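Long-range contacts in uncharacterized protein (Wolinella succinogenes, PDB 3JYG), which is of unknown function but belongs to the 6-pyruvoyl tetrahydropterin synthase family and binds a zinc ion through three histidines: residues A[16-24]-A[33-41]; A[76-85]-A[130-139]. All blocks are in the same frame, centred on the assembly; numbering follows the deposited sequence.

Interaction 1: A[16-24]-A[33-41]; sequences GHRVWSQEL and CLSCRHLHG. With ZN (zinc ion), chain G.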
loop_
_atom_site.group_PDB
_atom_site.type_symbol
_atom_site.label_atom_id
_atom_site.label_comp_id
_atom_site.label_asym_id
_atom_site.label_seq_id
_atom_site.Cartn_x
_atom_site.Cartn_y
_atom_site.Cartn_z
ATOM N N GLY A 16 -19.014 3.908 14.972
ATOM C CA GLY A 16 -18.514 4.217 16.329
ATOM C C GLY A 16 -18.106 2.916 17.021
ATOM O O GLY A 16 -18.569 1.829 16.641
ATOM N N HIS A 17 -17.212 3.007 18.007
ATOM C CA HIS A 17 -16.915 1.856 18.813
ATOM C C HIS A 17 -16.183 2.315 20.052
ATOM O O HIS A 17 -15.932 3.525 20.237
ATOM C CB HIS A 17 -16.119 0.772 18.013
ATOM C CG HIS A 17 -14.628 0.996 17.928
ATOM N ND1 HIS A 17 -13.732 -0.048 17.816
ATOM C CD2 HIS A 17 -13.882 2.128 17.917
ATOM C CE1 HIS A 17 -12.502 0.429 17.745
ATOM N NE2 HIS A 17 -12.568 1.748 17.809
ATOM N N ARG A 18 -15.869 1.336 20.893
ATOM C CA ARG A 18 -14.833 1.506 21.886
ATOM C C ARG A 18 -14.150 0.144 22.102
ATOM O O ARG A 18 -14.764 -0.905 21.906
ATOM C CB ARG A 18 -15.414 2.083 23.193
ATOM C CG ARG A 18 -15.994 1.073 24.147
ATOM C CD ARG A 18 -16.453 1.735 25.458
ATOM N NE ARG A 18 -16.687 0.733 26.506
ATOM C CZ ARG A 18 -16.086 0.732 27.702
ATOM N NH1 ARG A 18 -15.174 1.666 28.038
ATOM N NH2 ARG A 18 -16.410 -0.212 28.579
ATOM N N VAL A 19 -12.891 0.196 22.507
ATOM C CA VAL A 19 -12.089 -0.987 22.784
ATOM C C VAL A 19 -11.987 -1.040 24.289
ATOM O O VAL A 19 -11.159 -0.361 24.870
ATOM C CB VAL A 19 -10.677 -0.825 22.200
ATOM C CG1 VAL A 19 -9.838 -2.100 22.435
ATOM C CG2 VAL A 19 -10.777 -0.507 20.699
ATOM N N TRP A 20 -12.843 -1.842 24.897
ATOM C CA TRP A 20 -13.160 -1.707 26.326
ATOM C C TRP A 20 -11.998 -2.256 27.171
ATOM O O TRP A 20 -11.747 -1.791 28.264
ATOM C CB TRP A 20 -14.513 -2.386 26.637
ATOM C CG TRP A 20 -14.583 -3.907 26.409
ATOM C CD1 TRP A 20 -15.134 -4.579 25.316
ATOM C CD2 TRP A 20 -14.103 -4.931 27.310
ATOM N NE1 TRP A 20 -15.012 -5.946 25.505
ATOM C CE2 TRP A 20 -14.387 -6.185 26.711
ATOM C CE3 TRP A 20 -13.465 -4.898 28.580
ATOM C CZ2 TRP A 20 -14.042 -7.419 27.331
ATOM C CZ3 TRP A 20 -13.140 -6.105 29.194
ATOM C CH2 TRP A 20 -13.436 -7.347 28.567
ATOM N N SER A 21 -11.283 -3.222 26.604
ATOM C CA SER A 21 -10.236 -3.936 27.288
ATOM C C SER A 21 -8.830 -3.325 27.125
ATOM O O SER A 21 -7.839 -3.923 27.561
ATOM C CB SER A 21 -10.201 -5.347 26.706
ATOM O OG SER A 21 -9.889 -5.294 25.315
ATOM N N GLN A 22 -8.720 -2.173 26.476
ATOM C CA GLN A 22 -7.405 -1.631 26.176
ATOM C C GLN A 22 -6.489 -1.522 27.440
ATOM O O GLN A 22 -6.906 -0.971 28.474
ATOM C CB GLN A 22 -7.536 -0.260 25.483
ATOM C CG GLN A 22 -6.151 0.351 25.099
ATOM C CD GLN A 22 -6.205 1.844 24.802
ATOM O OE1 GLN A 22 -7.008 2.598 25.402
ATOM N NE2 GLN A 22 -5.344 2.283 23.885
ATOM N N GLU A 23 -5.256 -2.034 27.357
ATOM C CA GLU A 23 -4.239 -1.709 28.397
ATOM C C GLU A 23 -2.935 -1.216 27.757
ATOM O O GLU A 23 -2.588 -1.654 26.662
ATOM C CB GLU A 23 -3.925 -2.913 29.293
ATOM C CG GLU A 23 -5.090 -3.468 30.058
ATOM C CD GLU A 23 -4.785 -4.849 30.673
ATOM O OE1 GLU A 23 -3.596 -5.134 31.014
ATOM O OE2 GLU A 23 -5.738 -5.646 30.820
ATOM N N LEU A 24 -2.204 -0.330 28.439
ATOM C CA LEU A 24 -0.930 0.175 27.909
ATOM C C LEU A 24 0.285 -0.092 28.823
ATOM O O LEU A 24 0.196 0.055 30.055
ATOM C CB LEU A 24 -1.026 1.670 27.606
ATOM C CG LEU A 24 -2.059 2.000 26.530
ATOM C CD1 LEU A 24 -2.189 3.498 26.477
ATOM C CD2 LEU A 24 -1.594 1.412 25.163
ATOM N N CYS A 33 -2.771 7.052 29.416
ATOM C CA CYS A 33 -4.209 7.302 29.204
ATOM C C CYS A 33 -4.838 6.283 28.248
ATOM O O CYS A 33 -4.346 6.084 27.135
ATOM C CB CYS A 33 -4.481 8.740 28.713
ATOM S SG CYS A 33 -6.273 9.202 28.749
ATOM N N LEU A 34 -5.933 5.666 28.698
ATOM C CA LEU A 34 -6.620 4.601 27.948
ATOM C C LEU A 34 -7.725 5.134 27.036
ATOM O O LEU A 34 -8.879 4.767 27.140
ATOM C CB LEU A 34 -7.141 3.520 28.914
ATOM C CG LEU A 34 -6.076 2.882 29.815
ATOM C CD1 LEU A 34 -6.725 2.108 30.971
ATOM C CD2 LEU A 34 -5.094 1.998 28.978
ATOM N N SER A 35 -7.325 5.999 26.123
ATOM C CA SER A 35 -8.239 6.756 25.274
ATOM C C SER A 35 -9.139 5.897 24.359
ATOM O O SER A 35 -10.247 6.301 24.027
ATOM C CB SER A 35 -7.427 7.800 24.477
ATOM O OG SER A 35 -6.756 7.236 23.344
ATOM N N CYS A 36 -8.668 4.710 23.961
ATOM C CA CYS A 36 -9.456 3.812 23.122
ATOM C C CYS A 36 -10.663 3.213 23.902
ATOM O O CYS A 36 -11.645 2.746 23.278
ATOM C CB CYS A 36 -8.560 2.714 22.560
ATOM S SG CYS A 36 -8.674 2.322 20.779
ATOM N N ARG A 37 -10.617 3.271 25.254
ATOM C CA ARG A 37 -11.809 2.895 26.058
ATOM C C ARG A 37 -12.941 3.940 25.927
ATOM O O ARG A 37 -14.091 3.681 26.340
ATOM C CB ARG A 37 -11.474 2.637 27.563
ATOM C CG ARG A 37 -10.554 1.430 27.797
ATOM C CD ARG A 37 -10.363 1.154 29.299
ATOM N NE ARG A 37 -9.407 0.069 29.534
ATOM C CZ ARG A 37 -9.415 -0.753 30.595
ATOM N NH1 ARG A 37 -10.335 -0.634 31.548
ATOM N NH2 ARG A 37 -8.499 -1.712 30.702
ATOM N N HIS A 38 -12.630 5.117 25.389
ATOM C CA HIS A 38 -13.710 6.120 25.178
ATOM C C HIS A 38 -14.636 5.734 24.039
ATOM O O HIS A 38 -14.188 5.112 23.067
ATOM C CB HIS A 38 -13.116 7.500 24.936
ATOM C CG HIS A 38 -12.347 8.014 26.113
ATOM N ND1 HIS A 38 -11.316 8.922 25.997
ATOM C CD2 HIS A 38 -12.444 7.718 27.433
ATOM C CE1 HIS A 38 -10.822 9.174 27.202
ATOM N NE2 HIS A 38 -11.477 8.447 28.085
ATOM N N LEU A 39 -15.913 6.061 24.162
ATOM C CA LEU A 39 -16.821 6.033 23.004
ATOM C C LEU A 39 -16.223 6.963 21.962
ATOM O O LEU A 39 -15.958 8.151 22.242
ATOM C CB LEU A 39 -18.218 6.552 23.363
ATOM C CG LEU A 39 -19.034 5.917 24.503
ATOM C CD1 LEU A 39 -20.525 6.377 24.453
ATOM C CD2 LEU A 39 -18.921 4.418 24.497
ATOM N N HIS A 40 -15.958 6.421 20.777
ATOM C CA HIS A 40 -15.453 7.247 19.661
ATOM C C HIS A 40 -15.855 6.609 18.331
ATOM O O HIS A 40 -16.827 5.850 18.269
ATOM C CB HIS A 40 -13.922 7.483 19.785
ATOM C CG HIS A 40 -13.105 6.231 19.736
ATOM N ND1 HIS A 40 -12.961 5.391 20.816
ATOM C CD2 HIS A 40 -12.372 5.677 18.729
ATOM C CE1 HIS A 40 -12.193 4.365 20.481
ATOM N NE2 HIS A 40 -11.802 4.529 19.224
ATOM N N GLY A 41 -15.129 6.928 17.274
ATOM C CA GLY A 41 -15.451 6.409 15.953
ATOM C C GLY A 41 -14.283 6.576 15.013
ATOM O O GLY A 41 -13.230 7.125 15.407
HETATM ZN ZN ZN G . -10.707 3.175 17.949
HETATM O O HOH W 1 -4.740 4.908 23.079
HETATM O O HOH W 2 -9.446 1.256 16.974
HETATM O O HOH W 3 -8.605 4.269 18.177
#
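H17 and H40 meet at the zinc ion, each binding it through NE2, H17 at 2.3 Å and H40 at 2.2 Å; H42 and two waters complete the site. The two rings lie side by side, the edge of H17 toward the face of H40 with planes at 70°. H40 is held in that pose by ND1, which donates to H38 O within the ring plane and leaves NE2 to the metal.

Backbone bonds run in both directions between H17 and H40, an antiparallel hydrogen-bonded pair, and V19 N continues to C36 O. At the preceding pair the CA atoms of G16 and G41 are only 3.8 Å apart, a closeness that glycines permit.

Two arginines bind backbone carbonyls. R37, extended, grips Q22 O side-on, with NE at 2.9 Å and NH2 at 2.8 Å, while R18 NH1 reaches a lone pair of R37 O at 2.8 Å. Q22 OE1 accepts a weak bond from C36 N; its NE2 turns to D62 of the second subunit.

V19 CG2 packs on C36 SG. The contact joins the end of strand 3-17 to the start of strand 40-52, helix 26-29 lying in the connection, and G16 bonds to strand 80-84.

Interaction 2: A[76-85]-A[130-139]; sequences VLDHRFIIDI and ESFVVVRFVP
F81 and F132 lead the row of side chains on one face of this parallel strand pair. They point the same way, with CD1 of F81 3.6 Å from CE1 of F132 and the ring planes 75° apart. F81 CD1 comes in at the edge of the F132 ring, whereas the F81 ring receives F132 obliquely. Farther along the same face, I83 CG2 touches V134 CG2 at 3.9 Å and also reaches the F132 ring; just beyond the strand, I85 CD1 meets V134 CG1. Beta-branched residues are at home in extended strands, and here the two V134 branches touch different partners.

On the other face, I82 CG2 touches both V135 CG2 and P139 CB, each 3.8 Å away; P139 slides past it in the opposite direction. V133 divides its branches: CG1, anti to its own N (chi1 166°), touches L77 CD2, the two side chains crossing at about a right angle, while CG2 packs against R80 CB and closes on V76 O at 3.2 Å.

At the start of the pair R80 bends at chi2 (-73°), which brings NH1 to E130 O at 2.9 Å, a bond tilted from the guanidinium plane. A water links the same NH1 to E130 OE1, whose salt bridge is with R112. Near the other end D84 lays CB and CG against F137 O, but its oxygens are hydrogen-bonded elsewhere: OD1 to D86 N and OD2 to W20 NE1.

The backbones join through alternating bonds: F81 N to S131 O, V133 N to F81 O, I83 N to V133 O, V135 N to I83 O and I85 N to V135 O. Strand 132-135, entered from helix 123-131, lies between strands 80-84 and 110-113: a parallel pair inside a mixed sheet, consistent with the T-fold of this family.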
loop_
_atom_site.group_PDB
_atom_site.type_symbol
_atom_site.label_atom_id
_atom_site.label_comp_id
_atom_site.label_asym_id
_atom_site.label_seq_id
_atom_site.Cartn_x
_atom_site.Cartn_y
_atom_site.Cartn_z
ATOM N N VAL A 76 -24.982 -3.309 6.706
ATOM C CA VAL A 76 -24.825 -3.795 8.081
ATOM C C VAL A 76 -23.941 -2.941 8.995
ATOM O O VAL A 76 -24.336 -2.690 10.147
ATOM C CB VAL A 76 -24.392 -5.297 8.145
ATOM C CG1 VAL A 76 -24.158 -5.739 9.622
ATOM C CG2 VAL A 76 -25.476 -6.183 7.407
ATOM N N LEU A 77 -22.776 -2.509 8.491
ATOM C CA LEU A 77 -21.779 -1.815 9.308
ATOM C C LEU A 77 -21.741 -0.300 9.169
ATOM O O LEU A 77 -21.388 0.374 10.117
ATOM C CB LEU A 77 -20.374 -2.385 9.063
ATOM C CG LEU A 77 -20.239 -3.912 9.180
ATOM C CD1 LEU A 77 -18.808 -4.294 8.857
ATOM C CD2 LEU A 77 -20.570 -4.373 10.600
ATOM N N ASP A 78 -22.126 0.251 8.015
ATOM C CA ASP A 78 -21.934 1.699 7.819
ATOM C C ASP A 78 -22.907 2.493 8.679
ATOM O O ASP A 78 -24.082 2.154 8.733
ATOM C CB ASP A 78 -22.096 2.102 6.364
ATOM C CG ASP A 78 -21.793 3.583 6.142
ATOM O OD1 ASP A 78 -20.676 4.064 6.494
ATOM O OD2 ASP A 78 -22.723 4.292 5.671
ATOM N N HIS A 79 -22.406 3.545 9.335
ATOM C CA HIS A 79 -23.238 4.387 10.194
ATOM C C HIS A 79 -23.805 3.638 11.382
ATOM O O HIS A 79 -24.962 3.844 11.767
ATOM C CB HIS A 79 -24.334 5.102 9.362
ATOM C CG HIS A 79 -23.809 6.306 8.631
ATOM N ND1 HIS A 79 -22.935 6.213 7.566
ATOM C CD2 HIS A 79 -23.965 7.631 8.874
ATOM C CE1 HIS A 79 -22.583 7.429 7.181
ATOM N NE2 HIS A 79 -23.205 8.308 7.949
ATOM N N ARG A 80 -23.006 2.747 11.955
ATOM C CA ARG A 80 -23.468 1.973 13.121
ATOM C C ARG A 80 -22.474 2.099 14.273
ATOM O O ARG A 80 -21.346 2.548 14.076
ATOM C CB ARG A 80 -23.582 0.497 12.772
ATOM C CG ARG A 80 -24.404 0.174 11.548
ATOM C CD ARG A 80 -25.895 0.347 11.773
ATOM N NE ARG A 80 -26.555 0.011 10.497
ATOM C CZ ARG A 80 -27.858 0.050 10.283
ATOM N NH1 ARG A 80 -28.694 0.330 11.274
ATOM N NH2 ARG A 80 -28.327 -0.274 9.073
ATOM N N PHE A 81 -22.885 1.697 15.469
ATOM C CA PHE A 81 -21.953 1.570 16.575
ATOM C C PHE A 81 -21.681 0.050 16.859
ATOM O O PHE A 81 -22.610 -0.722 17.194
ATOM C CB PHE A 81 -22.510 2.272 17.809
ATOM C CG PHE A 81 -21.542 2.301 18.995
ATOM C CD1 PHE A 81 -21.334 1.150 19.767
ATOM C CD2 PHE A 81 -20.928 3.493 19.366
ATOM C CE1 PHE A 81 -20.449 1.141 20.873
ATOM C CE2 PHE A 81 -20.049 3.536 20.480
ATOM C CZ PHE A 81 -19.805 2.320 21.237
ATOM N N ILE A 82 -20.426 -0.352 16.764
ATOM C CA ILE A 82 -20.079 -1.790 16.921
ATOM C C ILE A 82 -19.690 -2.047 18.377
ATOM O O ILE A 82 -18.812 -1.398 18.937
ATOM C CB ILE A 82 -18.899 -2.251 16.008
ATOM C CG1 ILE A 82 -19.149 -1.864 14.530
ATOM C CG2 ILE A 82 -18.643 -3.780 16.185
ATOM C CD1 ILE A 82 -17.954 -2.197 13.584
ATOM N N ILE A 83 -20.387 -2.979 19.009
ATOM C CA ILE A 83 -20.178 -3.201 20.439
ATOM C C ILE A 83 -19.978 -4.692 20.740
ATOM O O ILE A 83 -20.696 -5.550 20.227
ATOM C CB ILE A 83 -21.306 -2.613 21.262
ATOM C CG1 ILE A 83 -20.938 -2.577 22.760
ATOM C CG2 ILE A 83 -22.619 -3.405 20.977
ATOM C CD1 ILE A 83 -21.991 -1.825 23.693
ATOM N N ASP A 84 -18.961 -4.983 21.561
ATOM C CA ASP A 84 -18.744 -6.330 22.054
ATOM C C ASP A 84 -19.942 -6.712 22.953
ATOM O O ASP A 84 -20.334 -5.956 23.841
ATOM C CB ASP A 84 -17.366 -6.374 22.776
ATOM C CG ASP A 84 -16.953 -7.779 23.268
ATOM O OD1 ASP A 84 -17.732 -8.738 23.247
ATOM O OD2 ASP A 84 -15.793 -7.918 23.706
ATOM N N ILE A 85 -20.572 -7.860 22.659
ATOM C CA ILE A 85 -21.516 -8.477 23.611
ATOM C C ILE A 85 -20.983 -8.456 25.062
ATOM O O ILE A 85 -21.755 -8.311 25.991
ATOM C CB ILE A 85 -21.943 -9.931 23.178
ATOM C CG1 ILE A 85 -23.117 -10.489 23.990
ATOM C CG2 ILE A 85 -20.743 -10.936 23.122
ATOM C CD1 ILE A 85 -24.454 -9.732 23.762
ATOM N N GLU A 130 -31.487 0.890 16.692
ATOM C CA GLU A 130 -31.100 0.670 15.294
ATOM C C GLU A 130 -29.593 0.844 15.062
ATOM O O GLU A 130 -29.056 0.246 14.128
ATOM C CB GLU A 130 -31.897 1.519 14.287
ATOM C CG GLU A 130 -33.405 1.209 14.321
ATOM C CD GLU A 130 -33.904 0.283 13.196
ATOM O OE1 GLU A 130 -33.176 -0.635 12.744
ATOM O OE2 GLU A 130 -35.063 0.490 12.752
ATOM N N SER A 131 -28.917 1.628 15.909
ATOM C CA SER A 131 -27.454 1.856 15.727
ATOM C C SER A 131 -26.571 0.630 15.952
ATOM O O SER A 131 -25.534 0.494 15.345
ATOM C CB SER A 131 -26.942 2.926 16.668
ATOM O OG SER A 131 -27.795 4.031 16.712
ATOM N N PHE A 132 -26.959 -0.275 16.840
ATOM C CA PHE A 132 -25.975 -1.249 17.342
ATOM C C PHE A 132 -25.779 -2.486 16.491
ATOM O O PHE A 132 -26.760 -3.085 16.025
ATOM C CB PHE A 132 -26.346 -1.694 18.753
ATOM C CG PHE A 132 -26.154 -0.635 19.769
ATOM C CD1 PHE A 132 -24.865 -0.212 20.125
ATOM C CD2 PHE A 132 -27.275 -0.017 20.382
ATOM C CE1 PHE A 132 -24.691 0.788 21.064
ATOM C CE2 PHE A 132 -27.076 0.978 21.339
ATOM C CZ PHE A 132 -25.816 1.362 21.686
ATOM N N VAL A 133 -24.498 -2.839 16.283
ATOM C CA VAL A 133 -24.139 -4.098 15.662
ATOM C C VAL A 133 -23.401 -4.831 16.761
ATOM O O VAL A 133 -22.369 -4.353 17.237
ATOM C CB VAL A 133 -23.199 -3.879 14.462
ATOM C CG1 VAL A 133 -22.564 -5.188 14.023
ATOM C CG2 VAL A 133 -24.010 -3.276 13.276
ATOM N N VAL A 134 -23.966 -5.957 17.194
ATOM C CA VAL A 134 -23.404 -6.639 18.345
ATOM C C VAL A 134 -22.532 -7.787 17.874
ATOM O O VAL A 134 -22.968 -8.580 17.041
ATOM C CB VAL A 134 -24.499 -7.112 19.343
ATOM C CG1 VAL A 134 -23.856 -7.809 20.575
ATOM C CG2 VAL A 134 -25.381 -5.917 19.783
ATOM N N VAL A 135 -21.302 -7.872 18.399
ATOM C CA VAL A 135 -20.346 -8.891 17.908
ATOM C C VAL A 135 -19.712 -9.631 19.087
ATOM O O VAL A 135 -19.678 -9.108 20.179
ATOM C CB VAL A 135 -19.205 -8.287 16.984
ATOM C CG1 VAL A 135 -19.760 -7.833 15.554
ATOM C CG2 VAL A 135 -18.369 -7.188 17.726
ATOM N N ARG A 136 -19.139 -10.803 18.848
ATOM C CA ARG A 136 -18.548 -11.586 19.950
ATOM C C ARG A 136 -17.037 -11.427 20.046
ATOM O O ARG A 136 -16.325 -12.440 20.012
ATOM C CB ARG A 136 -18.866 -13.093 19.749
ATOM C CG ARG A 136 -20.358 -13.473 19.825
ATOM C CD ARG A 136 -20.547 -15.036 19.568
ATOM N NE ARG A 136 -19.836 -15.793 20.584
ATOM C CZ ARG A 136 -19.322 -17.032 20.467
ATOM N NH1 ARG A 136 -19.401 -17.740 19.342
ATOM N NH2 ARG A 136 -18.696 -17.529 21.519
ATOM N N PHE A 137 -16.544 -10.181 20.114
ATOM C CA PHE A 137 -15.126 -9.895 20.171
ATOM C C PHE A 137 -14.982 -8.427 20.459
ATOM O O PHE A 137 -15.895 -7.633 20.154
ATOM C CB PHE A 137 -14.357 -10.222 18.857
ATOM C CG PHE A 137 -14.959 -9.631 17.588
ATOM C CD1 PHE A 137 -15.682 -10.457 16.697
ATOM C CD2 PHE A 137 -14.761 -8.298 17.234
ATOM C CE1 PHE A 137 -16.252 -9.929 15.501
ATOM C CE2 PHE A 137 -15.300 -7.762 16.038
ATOM C CZ PHE A 137 -16.045 -8.569 15.168
ATOM N N VAL A 138 -13.834 -8.055 21.012
ATOM C CA VAL A 138 -13.541 -6.626 21.247
ATOM C C VAL A 138 -13.244 -6.050 19.877
ATOM O O VAL A 138 -12.377 -6.563 19.150
ATOM C CB VAL A 138 -12.378 -6.434 22.237
ATOM C CG1 VAL A 138 -11.023 -7.035 21.668
ATOM C CG2 VAL A 138 -12.184 -4.967 22.583
ATOM N N PRO A 139 -13.987 -4.999 19.483
ATOM C CA PRO A 139 -13.892 -4.584 18.045
ATOM C C PRO A 139 -12.654 -3.722 17.726
ATOM O O PRO A 139 -12.797 -2.554 17.302
ATOM C CB PRO A 139 -15.199 -3.803 17.804
ATOM C CG PRO A 139 -15.556 -3.241 19.229
ATOM C CD PRO A 139 -15.048 -4.290 20.236
HETATM O O HOH W 4 -31.433 0.555 10.653
#

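How the interactions relate
Interaction 1 is a surface contact, whereas interaction 2 is partly buried and nearer the chain centre. Both belong to one mixed sheet, in which strands 3-17 and 80-84 are neighbours, and their centres lie about 14 Å apart. They meet directly: besides the tryptophan-aspartate bond, G16 N probably bonds to R80 O, while H17 ND1 lies close to P139 O, a weak bond that may help to orient a zinc ligand. The chemistry follows the setting. Segments 16-24 and 33-41 rely on metal ligation and arginine-to-carbonyl bonds to order a loop-rich end, partly against a second subunit; segments 76-85 and 130-139 rely on regular parallel pairing and aliphatic and aromatic packing.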